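Local coordinates for protein GCN5-related N-acetyltransferase (PDB 4MY0) that probably transfers the acetyl group of acetyl-coenzyme A to amino groups of its substrates, possibly aminoglycosides, at residues 7-13 and 53-59; 63-69 and 84-90. One frame throughout, in Å; residues are numbered along the deposited sequence.

Interaction 1 of 2, residues 7-13 and 53-59; sequences DLRLVDI and FLGVVSG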
ATOM      1  N   ASP C   7     -26.242 -13.595 -38.934  1.00 27.32           N
ATOM      2  CA  ASP C   7     -25.702 -14.085 -40.202  1.00 38.36           C
ATOM      3  C   ASP C   7     -24.214 -13.787 -40.161  1.00 34.55           C
ATOM      4  O   ASP C   7     -23.741 -12.806 -40.741  1.00 36.07           O
ATOM      5  CB  ASP C   7     -26.378 -13.387 -41.386  1.00 46.62           C
ATOM      6  CG  ASP C   7     -25.757 -13.761 -42.724  1.00 57.71           C
ATOM      7  OD1 ASP C   7     -25.151 -14.855 -42.820  1.00 60.70           O
ATOM      8  OD2 ASP C   7     -25.878 -12.953 -43.675  1.00 61.86           O
ATOM      9  N   LEU C   8     -23.479 -14.625 -39.441  1.00 33.59           N
ATOM     10  CA  LEU C   8     -22.096 -14.322 -39.107  1.00 35.40           C
ATOM     11  C   LEU C   8     -21.159 -14.649 -40.255  1.00 36.08           C
ATOM     12  O   LEU C   8     -21.188 -15.750 -40.796  1.00 38.14           O
ATOM     13  CB  LEU C   8     -21.670 -15.080 -37.847  1.00 33.45           C
ATOM     14  CG  LEU C   8     -22.372 -14.669 -36.557  1.00 33.74           C
ATOM     15  CD1 LEU C   8     -22.441 -15.848 -35.605  1.00 31.83           C
ATOM     16  CD2 LEU C   8     -21.644 -13.481 -35.922  1.00 29.48           C
ATOM     17  N   ARG C   9     -20.328 -13.687 -40.633  1.00 33.24           N
ATOM     18  CA  ARG C   9     -19.331 -13.953 -41.655  1.00 36.40           C
ATOM     19  C   ARG C   9     -18.086 -13.089 -41.521  1.00 32.08           C
ATOM     20  O   ARG C   9     -18.118 -11.954 -41.008  1.00 25.49           O
ATOM     21  CB  ARG C   9     -19.927 -13.831 -43.059  1.00 41.69           C
ATOM     22  CG  ARG C   9     -20.448 -12.464 -43.347  1.00 46.14           C
ATOM     23  CD  ARG C   9     -21.371 -12.421 -44.560  1.00 52.52           C
ATOM     24  NE  ARG C   9     -21.927 -11.075 -44.662  1.00 56.22           N
ATOM     25  CZ  ARG C   9     -21.327 -10.070 -45.292  1.00 56.69           C
ATOM     26  NH1 ARG C   9     -20.166 -10.267 -45.913  1.00 54.95           N
ATOM     27  NH2 ARG C   9     -21.893  -8.870 -45.315  1.00 58.25           N
ATOM     28  N   LEU C  10     -16.988 -13.659 -42.001  1.00 27.23           N
ATOM     29  CA  LEU C  10     -15.689 -13.027 -41.954  1.00 31.77           C
ATOM     30  C   LEU C  10     -15.664 -11.967 -43.039  1.00 31.53           C
ATOM     31  O   LEU C  10     -16.186 -12.190 -44.116  1.00 30.88           O
ATOM     32  CB  LEU C  10     -14.635 -14.086 -42.237  1.00 29.99           C
ATOM     33  CG  LEU C  10     -13.205 -13.588 -42.282  1.00 29.69           C
ATOM     34  CD1 LEU C  10     -12.731 -13.400 -40.864  1.00 22.03           C
ATOM     35  CD2 LEU C  10     -12.330 -14.564 -43.076  1.00 32.82           C
ATOM     36  N   VAL C  11     -15.094 -10.800 -42.759  1.00 30.08           N
ATOM     37  CA  VAL C  11     -14.965  -9.776 -43.797  1.00 29.80           C
ATOM     38  C   VAL C  11     -13.615  -9.097 -43.677  1.00 32.42           C
ATOM     39  O   VAL C  11     -12.893  -9.301 -42.687  1.00 29.18           O
ATOM     40  CB  VAL C  11     -16.018  -8.664 -43.653  1.00 31.54           C
ATOM     41  CG1 VAL C  11     -17.418  -9.187 -43.908  1.00 31.93           C
ATOM     42  CG2 VAL C  11     -15.900  -8.009 -42.267  1.00 29.62           C
ATOM     43  N   ASP C  12     -13.283  -8.295 -44.687  1.00 26.66           N
ATOM     44  CA  ASP C  12     -12.185  -7.345 -44.603  1.00 39.61           C
ATOM     45  C   ASP C  12     -12.784  -6.048 -44.077  1.00 35.57           C
ATOM     46  O   ASP C  12     -13.723  -5.512 -44.670  1.00 34.22           O
ATOM     47  CB  ASP C  12     -11.565  -7.100 -45.987  1.00 44.65           C
ATOM     48  CG  ASP C  12     -10.644  -8.236 -46.440  1.00 51.09           C
ATOM     49  OD1 ASP C  12     -10.592  -9.287 -45.766  1.00 50.63           O
ATOM     50  OD2 ASP C  12      -9.975  -8.078 -47.486  1.00 58.31           O
ATOM     51  N   ILE C  13     -12.254  -5.558 -42.961  1.00 32.02           N
ATOM     52  CA  ILE C  13     -12.737  -4.320 -42.350  1.00 31.21           C
ATOM     53  C   ILE C  13     -12.436  -3.159 -43.284  1.00 31.86           C
ATOM     54  O   ILE C  13     -11.316  -3.046 -43.796  1.00 32.42           O
ATOM     55  CB  ILE C  13     -12.075  -4.074 -40.967  1.00 32.36           C
ATOM     56  CG1 ILE C  13     -12.609  -5.069 -39.937  1.00 32.48           C
ATOM     57  CG2 ILE C  13     -12.330  -2.646 -40.482  1.00 27.25           C
ATOM     58  CD1 ILE C  13     -14.096  -4.884 -39.638  1.00 34.63           C
ATOM     59  N   PHE C  53      -6.553  -6.063 -41.895  1.00 25.40           N
ATOM     60  CA  PHE C  53      -7.548  -5.787 -40.852  1.00 25.96           C
ATOM     61  C   PHE C  53      -8.791  -6.651 -41.105  1.00 28.10           C
ATOM     62  O   PHE C  53      -9.590  -6.368 -42.017  1.00 25.66           O
ATOM     63  CB  PHE C  53      -7.934  -4.300 -40.861  1.00 25.07           C
ATOM     64  CG  PHE C  53      -8.300  -3.754 -39.505  1.00 30.12           C
ATOM     65  CD1 PHE C  53      -7.927  -2.470 -39.143  1.00 23.39           C
ATOM     66  CD2 PHE C  53      -9.018  -4.526 -38.590  1.00 29.55           C
ATOM     67  CE1 PHE C  53      -8.251  -1.954 -37.883  1.00 25.47           C
ATOM     68  CE2 PHE C  53      -9.347  -4.024 -37.331  1.00 28.46           C
ATOM     69  CZ  PHE C  53      -8.956  -2.732 -36.972  1.00 26.49           C
ATOM     70  N   LEU C  54      -8.952  -7.702 -40.311  1.00 21.60           N
ATOM     71  CA  LEU C  54     -10.060  -8.631 -40.507  1.00 28.13           C
ATOM     72  C   LEU C  54     -11.155  -8.429 -39.467  1.00 28.58           C
ATOM     73  O   LEU C  54     -10.897  -7.946 -38.362  1.00 20.22           O
ATOM     74  CB  LEU C  54      -9.566 -10.076 -40.476  1.00 28.80           C
ATOM     75  CG  LEU C  54      -8.701 -10.442 -41.689  1.00 34.29           C
ATOM     76  CD1 LEU C  54      -8.047 -11.753 -41.467  1.00 35.77           C
ATOM     77  CD2 LEU C  54      -9.545 -10.511 -42.936  1.00 33.83           C
ATOM     78  N   GLY C  55     -12.382  -8.786 -39.827  1.00 27.65           N
ATOM     79  CA  GLY C  55     -13.470  -8.695 -38.875  1.00 25.84           C
ATOM     80  C   GLY C  55     -14.520  -9.760 -39.103  1.00 27.01           C
ATOM     81  O   GLY C  55     -14.487 -10.480 -40.113  1.00 26.81           O
ATOM     82  N   VAL C  56     -15.439  -9.876 -38.147  1.00 20.71           N
ATOM     83  CA  VAL C  56     -16.634 -10.685 -38.335  1.00 21.19           C
ATOM     84  C   VAL C  56     -17.841  -9.759 -38.264  1.00 26.67           C
ATOM     85  O   VAL C  56     -17.903  -8.907 -37.370  1.00 22.47           O
ATOM     86  CB  VAL C  56     -16.772 -11.770 -37.262  1.00 23.87           C
ATOM     87  CG1 VAL C  56     -18.150 -12.436 -37.369  1.00 24.73           C
ATOM     88  CG2 VAL C  56     -15.667 -12.806 -37.419  1.00 23.06           C
ATOM     89  N   VAL C  57     -18.776  -9.879 -39.213  1.00 28.17           N
ATOM     90  CA  VAL C  57     -20.037  -9.152 -39.089  1.00 31.01           C
ATOM     91  C   VAL C  57     -21.205 -10.106 -38.873  1.00 33.84           C
ATOM     92  O   VAL C  57     -21.109 -11.301 -39.181  1.00 30.21           O
ATOM     93  CB  VAL C  57     -20.367  -8.253 -40.306  1.00 34.93           C
ATOM     94  CG1 VAL C  57     -19.316  -7.163 -40.487  1.00 32.37           C
ATOM     95  CG2 VAL C  57     -20.554  -9.094 -41.581  1.00 36.00           C
ATOM     96  N   SER C  58     -22.288  -9.563 -38.315  1.00 33.32           N
ATOM     97  CA  SER C  58     -23.590 -10.219 -38.272  1.00 37.20           C
ATOM     98  C   SER C  58     -24.563  -9.270 -38.964  1.00 36.38           C
ATOM     99  O   SER C  58     -24.874  -8.192 -38.435  1.00 35.50           O
ATOM    100  CB  SER C  58     -24.023 -10.466 -36.825  1.00 38.77           C
ATOM    101  OG  SER C  58     -25.243 -11.188 -36.768  1.00 38.53           O
ATOM    102  N   GLY C  59     -25.035  -9.652 -40.149  1.00 39.33           N
ATOM    103  CA  GLY C  59     -25.750  -8.713 -40.992  1.00 36.60           C
ATOM    104  C   GLY C  59     -24.735  -7.676 -41.432  1.00 39.36           C
ATOM    105  O   GLY C  59     -23.729  -8.028 -42.055  1.00 41.49           O
TER

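Interaction 2 of 2, residues 63-69 and 84-90; sequences VAAARIW and GIAGVVV. With AC8 ([(2R,3R,4R,5R)-5-(6-amino-9H-purin-9-yl)-3,4-bis(phosphonooxy)tetrahydrofuran-2-yl]methyl (3R)-3-hydroxy-2,2-dimethyl-4-oxo-4-({3-oxo-3-[(2-sulfanylethyl)amino]propyl}amino)butyl dihydrogen diphosphate), chain L.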
ATOM      1  N   VAL C  63     -18.969  -7.317 -35.285  1.00 25.09           N
ATOM      2  CA  VAL C  63     -19.143  -8.066 -34.041  1.00 22.77           C
ATOM      3  C   VAL C  63     -17.771  -8.516 -33.481  1.00 23.32           C
ATOM      4  O   VAL C  63     -17.626  -8.851 -32.293  1.00 21.22           O
ATOM      5  CB  VAL C  63     -20.126  -9.227 -34.354  1.00 35.44           C
ATOM      6  CG1 VAL C  63     -19.806 -10.487 -33.619  1.00 41.18           C
ATOM      7  CG2 VAL C  63     -21.576  -8.762 -34.146  1.00 29.44           C
ATOM      8  N   ALA C  64     -16.751  -8.484 -34.337  1.00 23.24           N
ATOM      9  CA  ALA C  64     -15.396  -8.895 -33.935  1.00 22.87           C
ATOM     10  C   ALA C  64     -14.351  -8.334 -34.897  1.00 22.57           C
ATOM     11  O   ALA C  64     -14.658  -8.028 -36.058  1.00 19.39           O
ATOM     12  CB  ALA C  64     -15.292 -10.426 -33.863  1.00 18.25           C
ATOM     13  N   ALA C  65     -13.118  -8.182 -34.430  1.00 21.42           N
ATOM     14  CA  ALA C  65     -12.076  -7.619 -35.297  1.00 23.60           C
ATOM     15  C   ALA C  65     -10.683  -7.988 -34.806  1.00 21.84           C
ATOM     16  O   ALA C  65     -10.487  -8.236 -33.623  1.00 17.86           O
ATOM     17  CB  ALA C  65     -12.223  -6.085 -35.401  1.00 21.19           C
ATOM     18  N   ALA C  66      -9.725  -8.029 -35.726  1.00 20.00           N
ATOM     19  CA  ALA C  66      -8.333  -8.317 -35.395  1.00 22.70           C
ATOM     20  C   ALA C  66      -7.478  -7.757 -36.502  1.00 21.97           C
ATOM     21  O   ALA C  66      -7.922  -7.668 -37.658  1.00 26.15           O
ATOM     22  CB  ALA C  66      -8.099  -9.813 -35.273  1.00 17.48           C
ATOM     23  N   ARG C  67      -6.258  -7.357 -36.172  0.56 20.78           N
ATOM     24  CA  ARG C  67      -5.361  -6.860 -37.208  0.56 25.02           C
ATOM     25  C   ARG C  67      -4.017  -7.584 -37.213  0.56 23.20           C
ATOM     26  O   ARG C  67      -3.638  -8.247 -36.238  0.56 19.75           O
ATOM     27  CB  ARG C  67      -5.191  -5.335 -37.123  0.56 29.64           C
ATOM     28  CG  ARG C  67      -4.558  -4.837 -35.850  0.56 32.19           C
ATOM     29  CD  ARG C  67      -4.857  -3.352 -35.610  0.56 33.58           C
ATOM     30  NE  ARG C  67      -5.088  -3.105 -34.190  0.56 34.61           N
ATOM     31  CZ  ARG C  67      -4.162  -2.680 -33.335  0.56 34.81           C
ATOM     32  NH1 ARG C  67      -4.483  -2.503 -32.063  0.56 27.09           N
ATOM     33  NH2 ARG C  67      -2.918  -2.427 -33.743  0.56 36.29           N
ATOM     34  N   ILE C  68      -3.314  -7.462 -38.331  1.00 24.26           N
ATOM     35  CA  ILE C  68      -2.062  -8.161 -38.540  1.00 25.05           C
ATOM     36  C   ILE C  68      -0.926  -7.173 -38.797  1.00 23.46           C
ATOM     37  O   ILE C  68      -0.930  -6.490 -39.813  1.00 25.96           O
ATOM     38  CB  ILE C  68      -2.187  -9.078 -39.771  1.00 26.75           C
ATOM     39  CG1 ILE C  68      -3.363 -10.033 -39.599  1.00 25.38           C
ATOM     40  CG2 ILE C  68      -0.895  -9.869 -40.017  1.00 23.20           C
ATOM     41  CD1 ILE C  68      -3.612 -10.879 -40.823  1.00 26.70           C
ATOM     42  N   TRP C  69       0.047  -7.108 -37.886  1.00 22.51           N
ATOM     43  CA  TRP C  69       1.267  -6.337 -38.148  1.00 24.20           C
ATOM     44  C   TRP C  69       2.152  -7.091 -39.125  1.00 27.03           C
ATOM     45  O   TRP C  69       2.346  -8.309 -38.976  1.00 28.26           O
ATOM     46  CB  TRP C  69       2.068  -6.128 -36.857  1.00 23.15           C
ATOM     47  CG  TRP C  69       1.516  -5.107 -35.919  1.00 26.09           C
ATOM     48  CD1 TRP C  69       0.760  -5.341 -34.806  1.00 26.40           C
ATOM     49  CD2 TRP C  69       1.704  -3.691 -35.989  1.00 26.82           C
ATOM     50  NE1 TRP C  69       0.452  -4.153 -34.191  1.00 28.74           N
ATOM     51  CE2 TRP C  69       1.023  -3.125 -34.896  1.00 27.98           C
ATOM     52  CE3 TRP C  69       2.380  -2.846 -36.875  1.00 30.88           C
ATOM     53  CZ2 TRP C  69       0.999  -1.747 -34.664  1.00 29.19           C
ATOM     54  CZ3 TRP C  69       2.352  -1.484 -36.650  1.00 31.03           C
ATOM     55  CH2 TRP C  69       1.674  -0.946 -35.554  1.00 30.70           C
ATOM     56  N   GLY C  84       2.185 -10.492 -36.837  1.00 19.59           N
ATOM     57  CA  GLY C  84       1.953 -10.180 -35.427  1.00 24.24           C
ATOM     58  C   GLY C  84       0.493  -9.822 -35.189  1.00 24.21           C
ATOM     59  O   GLY C  84       0.026  -8.790 -35.665  1.00 25.78           O
ATOM     60  N   ILE C  85      -0.227 -10.667 -34.456  1.00 21.10           N
ATOM     61  CA  ILE C  85      -1.668 -10.496 -34.302  1.00 20.96           C
ATOM     62  C   ILE C  85      -1.955  -9.531 -33.150  1.00 20.92           C
ATOM     63  O   ILE C  85      -1.418  -9.697 -32.048  1.00 20.31           O
ATOM     64  CB  ILE C  85      -2.386 -11.860 -34.060  1.00 20.08           C
ATOM     65  CG1 ILE C  85      -1.842 -12.938 -35.007  1.00 17.38           C
ATOM     66  CG2 ILE C  85      -3.929 -11.711 -34.215  1.00 17.72           C
ATOM     67  CD1 ILE C  85      -1.801 -12.543 -36.526  1.00 19.49           C
ATOM     68  N   ALA C  86      -2.780  -8.509 -33.403  1.00 23.27           N
ATOM     69  CA  ALA C  86      -3.076  -7.488 -32.390  1.00 22.24           C
ATOM     70  C   ALA C  86      -4.543  -7.085 -32.370  1.00 21.86           C
ATOM     71  O   ALA C  86      -5.269  -7.272 -33.354  1.00 22.38           O
ATOM     72  CB  ALA C  86      -2.207  -6.244 -32.600  1.00 21.21           C
ATOM     73  N   GLY C  87      -4.964  -6.502 -31.253  1.00 19.57           N
ATOM     74  CA  GLY C  87      -6.312  -5.982 -31.106  1.00 22.17           C
ATOM     75  C   GLY C  87      -7.392  -7.012 -31.389  1.00 24.17           C
ATOM     76  O   GLY C  87      -8.352  -6.716 -32.098  1.00 21.67           O
ATOM     77  N   VAL C  88      -7.241  -8.223 -30.858  1.00 16.13           N
ATOM     78  CA  VAL C  88      -8.281  -9.233 -31.042  1.00 17.17           C
ATOM     79  C   VAL C  88      -9.461  -8.929 -30.120  1.00 21.76           C
ATOM     80  O   VAL C  88      -9.320  -9.011 -28.900  1.00 16.00           O
ATOM     81  CB  VAL C  88      -7.758 -10.651 -30.764  1.00 18.48           C
ATOM     82  CG1 VAL C  88      -8.833 -11.709 -31.153  1.00 15.51           C
ATOM     83  CG2 VAL C  88      -6.486 -10.890 -31.562  1.00 18.73           C
ATOM     84  N   VAL C  89     -10.621  -8.574 -30.691  1.00 19.23           N
ATOM     85  CA  VAL C  89     -11.787  -8.175 -29.880  1.00 21.41           C
ATOM     86  C   VAL C  89     -13.090  -8.784 -30.397  1.00 23.41           C
ATOM     87  O   VAL C  89     -13.295  -8.881 -31.601  1.00 20.43           O
ATOM     88  CB  VAL C  89     -11.935  -6.631 -29.794  1.00 19.47           C
ATOM     89  CG1 VAL C  89     -10.690  -6.018 -29.143  1.00 21.08           C
ATOM     90  CG2 VAL C  89     -12.138  -6.031 -31.171  1.00 17.22           C
ATOM     91  N   VAL C  90     -13.957  -9.213 -29.482  1.00 20.31           N
ATOM     92  CA  VAL C  90     -15.286  -9.720 -29.847  1.00 18.03           C
ATOM     93  C   VAL C  90     -16.329  -9.024 -28.960  1.00 20.40           C
ATOM     94  O   VAL C  90     -16.103  -8.870 -27.744  1.00 18.07           O
ATOM     95  CB  VAL C  90     -15.375 -11.243 -29.663  1.00 17.41           C
ATOM     96  CG1 VAL C  90     -16.797 -11.755 -29.994  1.00 18.17           C
ATOM     97  CG2 VAL C  90     -14.299 -11.976 -30.521  1.00 17.97           C
TER
HETATM   98  N1A AC8 L 400     -11.513 -17.698 -20.418  1.00 23.19           N
HETATM   99  O1A AC8 L 400     -14.181 -18.839 -30.364  1.00 21.14           O
HETATM  100  P1A AC8 L 400     -14.652 -18.696 -28.925  1.00 20.76           P
HETATM  101  C1B AC8 L 400     -12.432 -20.259 -24.755  1.00 23.95           C
HETATM  102  S1P AC8 L 400      -5.759 -11.458 -26.921  1.00 23.81           S
HETATM  103  C2A AC8 L 400     -11.353 -19.011 -20.669  1.00 22.28           C
HETATM  104  O2A AC8 L 400     -16.132 -18.710 -28.669  1.00 17.21           O
HETATM  105  P2A AC8 L 400     -14.544 -15.892 -28.279  1.00 20.04           P
HETATM  106  C2B AC8 L 400     -13.762 -20.887 -25.106  1.00 24.68           C
HETATM  107  O2B AC8 L 400     -14.275 -21.612 -23.980  1.00 29.90           O
HETATM  108  O2C AC8 L 400     -16.467 -22.312 -24.978  1.00 70.56           O
HETATM  109  C2P AC8 L 400      -7.560 -11.490 -26.621  1.00 24.40           C
HETATM  110  N3A AC8 L 400     -11.654 -19.513 -21.876  1.00 21.91           N
HETATM  111  O3A AC8 L 400     -13.939 -17.381 -28.359  1.00 23.57           O
HETATM  112  C3B AC8 L 400     -13.369 -21.802 -26.270  1.00 23.31           C
HETATM  113  O3B AC8 L 400     -12.748 -22.981 -25.745  1.00 27.38           O
HETATM  114  P3B AC8 L 400     -13.461 -24.431 -25.582  1.00 70.38           P
HETATM  115  O3C AC8 L 400     -16.322 -20.318 -23.454  1.00 71.19           O
HETATM  116  C3P AC8 L 400      -7.869 -10.017 -26.476  1.00 28.57           C
HETATM  117  C4A AC8 L 400     -12.120 -18.691 -22.856  1.00 23.41           C
HETATM  118  O4A AC8 L 400     -15.386 -15.629 -29.509  1.00 19.20           O
HETATM  119  C4B AC8 L 400     -12.242 -21.067 -26.969  1.00 25.11           C
HETATM  120  O4B AC8 L 400     -11.741 -20.133 -26.006  1.00 19.76           O
HETATM  121  O4C AC8 L 400     -15.992 -22.631 -22.502  1.00 70.24           O
HETATM  122  P4C AC8 L 400     -15.878 -21.733 -23.711  1.00 69.25           P
HETATM  123  N4P AC8 L 400      -9.250  -9.643 -26.182  1.00 25.14           N
HETATM  124  C5A AC8 L 400     -12.283 -17.335 -22.617  1.00 26.90           C
HETATM  125  O5A AC8 L 400     -15.115 -15.697 -26.905  1.00 19.76           O
HETATM  126  C5B AC8 L 400     -12.701 -20.316 -28.215  1.00 22.57           C
HETATM  127  O5B AC8 L 400     -14.008 -19.810 -27.967  1.00 24.35           O
HETATM  128  C5P AC8 L 400      -9.940  -9.794 -25.057  1.00 22.56           C
HETATM  129  O5P AC8 L 400      -9.465 -10.382 -24.092  1.00 20.98           O
HETATM  130  C6A AC8 L 400     -11.965 -16.838 -21.358  1.00 23.11           C
HETATM  131  N6A AC8 L 400     -12.113 -15.518 -21.073  1.00 22.49           N
HETATM  132  O6A AC8 L 400     -13.195 -15.025 -28.366  1.00 20.65           O
HETATM  133  C6P AC8 L 400     -11.323  -9.183 -25.049  1.00 20.66           C
HETATM  134  N7A AC8 L 400     -12.764 -16.767 -23.749  1.00 27.11           N
HETATM  135  O7A AC8 L 400     -14.780 -24.213 -24.879  1.00 66.54           O
HETATM  136  C7P AC8 L 400     -12.381  -9.930 -24.225  1.00 20.09           C
HETATM  137  C8A AC8 L 400     -12.885 -17.754 -24.674  1.00 28.59           C
HETATM  138  O8A AC8 L 400     -13.595 -24.944 -27.003  1.00 68.78           O
HETATM  139  N8P AC8 L 400     -12.620 -11.218 -24.882  1.00 18.92           N
HETATM  140  N9A AC8 L 400     -12.504 -18.921 -24.115  1.00 24.30           N
HETATM  141  O9A AC8 L 400     -12.467 -25.193 -24.732  1.00 72.01           O
HETATM  142  C9P AC8 L 400     -12.957 -11.443 -26.151  1.00 24.14           C
HETATM  143  O9P AC8 L 400     -13.124 -10.514 -26.923  1.00 19.56           O
HETATM  144  CAP AC8 L 400     -13.151 -12.874 -26.626  1.00 21.27           C
HETATM  145  OAP AC8 L 400     -13.822 -13.634 -25.620  1.00 24.03           O
HETATM  146  CBP AC8 L 400     -11.846 -13.605 -26.968  1.00 17.42           C
HETATM  147  CCP AC8 L 400     -12.199 -15.054 -27.339  1.00 20.75           C
HETATM  148  CDP AC8 L 400     -11.161 -12.939 -28.157  1.00 16.46           C
HETATM  149  CEP AC8 L 400     -10.891 -13.627 -25.785  1.00 14.19           C

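Interaction 1 of 2, residues 7-13 and 53-59
The side chain of Val57 packs between those of Arg9 and Val11 where the strands 8-12 and 53-58 pair antiparallel, the two N-terminal strands of a GNAT fold. Arg9 and Val57 form one hydrogen-bonded pair, Val11 and Gly55 the next, and the ladder ends with Ile13 N bonded to Phe53 O at 2.9 Å. On the face that carries Val57, the side chain of Arg9 runs alongside the valine and points the same way. Arg9 CG is set between the backbone N and the carbonyl carbon (chi1 61°), and the chain is then extended to NE; Arg9 CG passes 3.8 Å from Val57 CG2. The same methyl sits over one face of the guanidinium, near its rim. A branched, compact valine suits this place because Val57 CG2 also meets Val11 CG1 at 3.9 Å, the two side chains crossing at about a right angle. On the opposite face, Leu8 CD2 drops between Val56 CG1 and Ser58 CB, 3.9 Å from each. Farther along that face Asp12 and Leu54 lie side by side, with Asp12 OD1 3.3 Å from Leu54 CD2. The same OD1 forms a salt bridge with Arg110 of helix 99-113, on which Leu54 also packs, and this pairing would hold the carboxylate beside the leucine. Ile13, buried against helix 18-26, puts CG2 over one face of the Phe53 ring. Its other branch reaches Gly55, where a CB would collide with CD1 as the isoleucine is placed, which suits a glycine: Ile13 CD1 lies 3.9 Å from Gly55 CA.

Interaction 2 of 2, residues 63-69 and 84-90
The pantetheine-binding strand of a GNAT fold, 84-90, pairs here with 63-69 in an antiparallel hairpin interrupted by a beta bulge. Ala65 pairs with Val89, but Arg67 pairs with Ala86, so an extra residue is fitted in opposite Ala66. Gly87 takes it up with positive phi (55°), a turn that glycine makes readily. In and just after the bulge, backbone groups turn to the cofactor: Val88 O accepts a hydrogen bond from N4P of AC8 at 2.8 Å, and Val90 N donates to O9P of AC8 at 3.0 Å. Ala64, Ala65 and Ala66 let the strand lie close to its neighbours, and Ala64 CB meets Val90 CG2 at 3.8 Å. In one of its two conformers Arg67 lays a face of its guanidinium over the Ala86 methyl, near the rim. At the far end Trp69 N bonds to Gly84 O at 2.8 Å. With CG beside the backbone N (chi1 -75°), the indole turns its edge to the next pair, Trp69 NE1 standing 3.7 Å from Ala86 CB. Shrinking this residue to an alanine is likely to leave the Ala86 methyl without the indole edge, Phe71 without its stacked ring and Phe47 and Trp190 without an edge-to-face neighbour. On the opposite face Ala64, Ala66, Ile68 and Ile85 lie against helix 99-113; strand 53-58 borders 63-69 along its other edge, and Ile85 also packs on strand 118-121.

From the N terminus, the chain enters strand 8-12, passes through helices 18-26 and 34-49, and returns as strand 53-58; interaction 1 closes this largely helical loop of 39 residues. A tight turn leads into strand 61-75, whose hairpin with strand 78-90 is closed by interaction 2 over only 14 residues. The two loops follow one another in series and neither encloses nor crosses the other. They meet edge to edge, since 53-59 and 63-69 are themselves neighbouring strands, with Val56 O 2.8 Å from Val63 N. Together they tie the N-terminal strand, through two intermediate strands, to the one whose backbone bonds to the pantetheine arm, with helix 99-113 packed on one face.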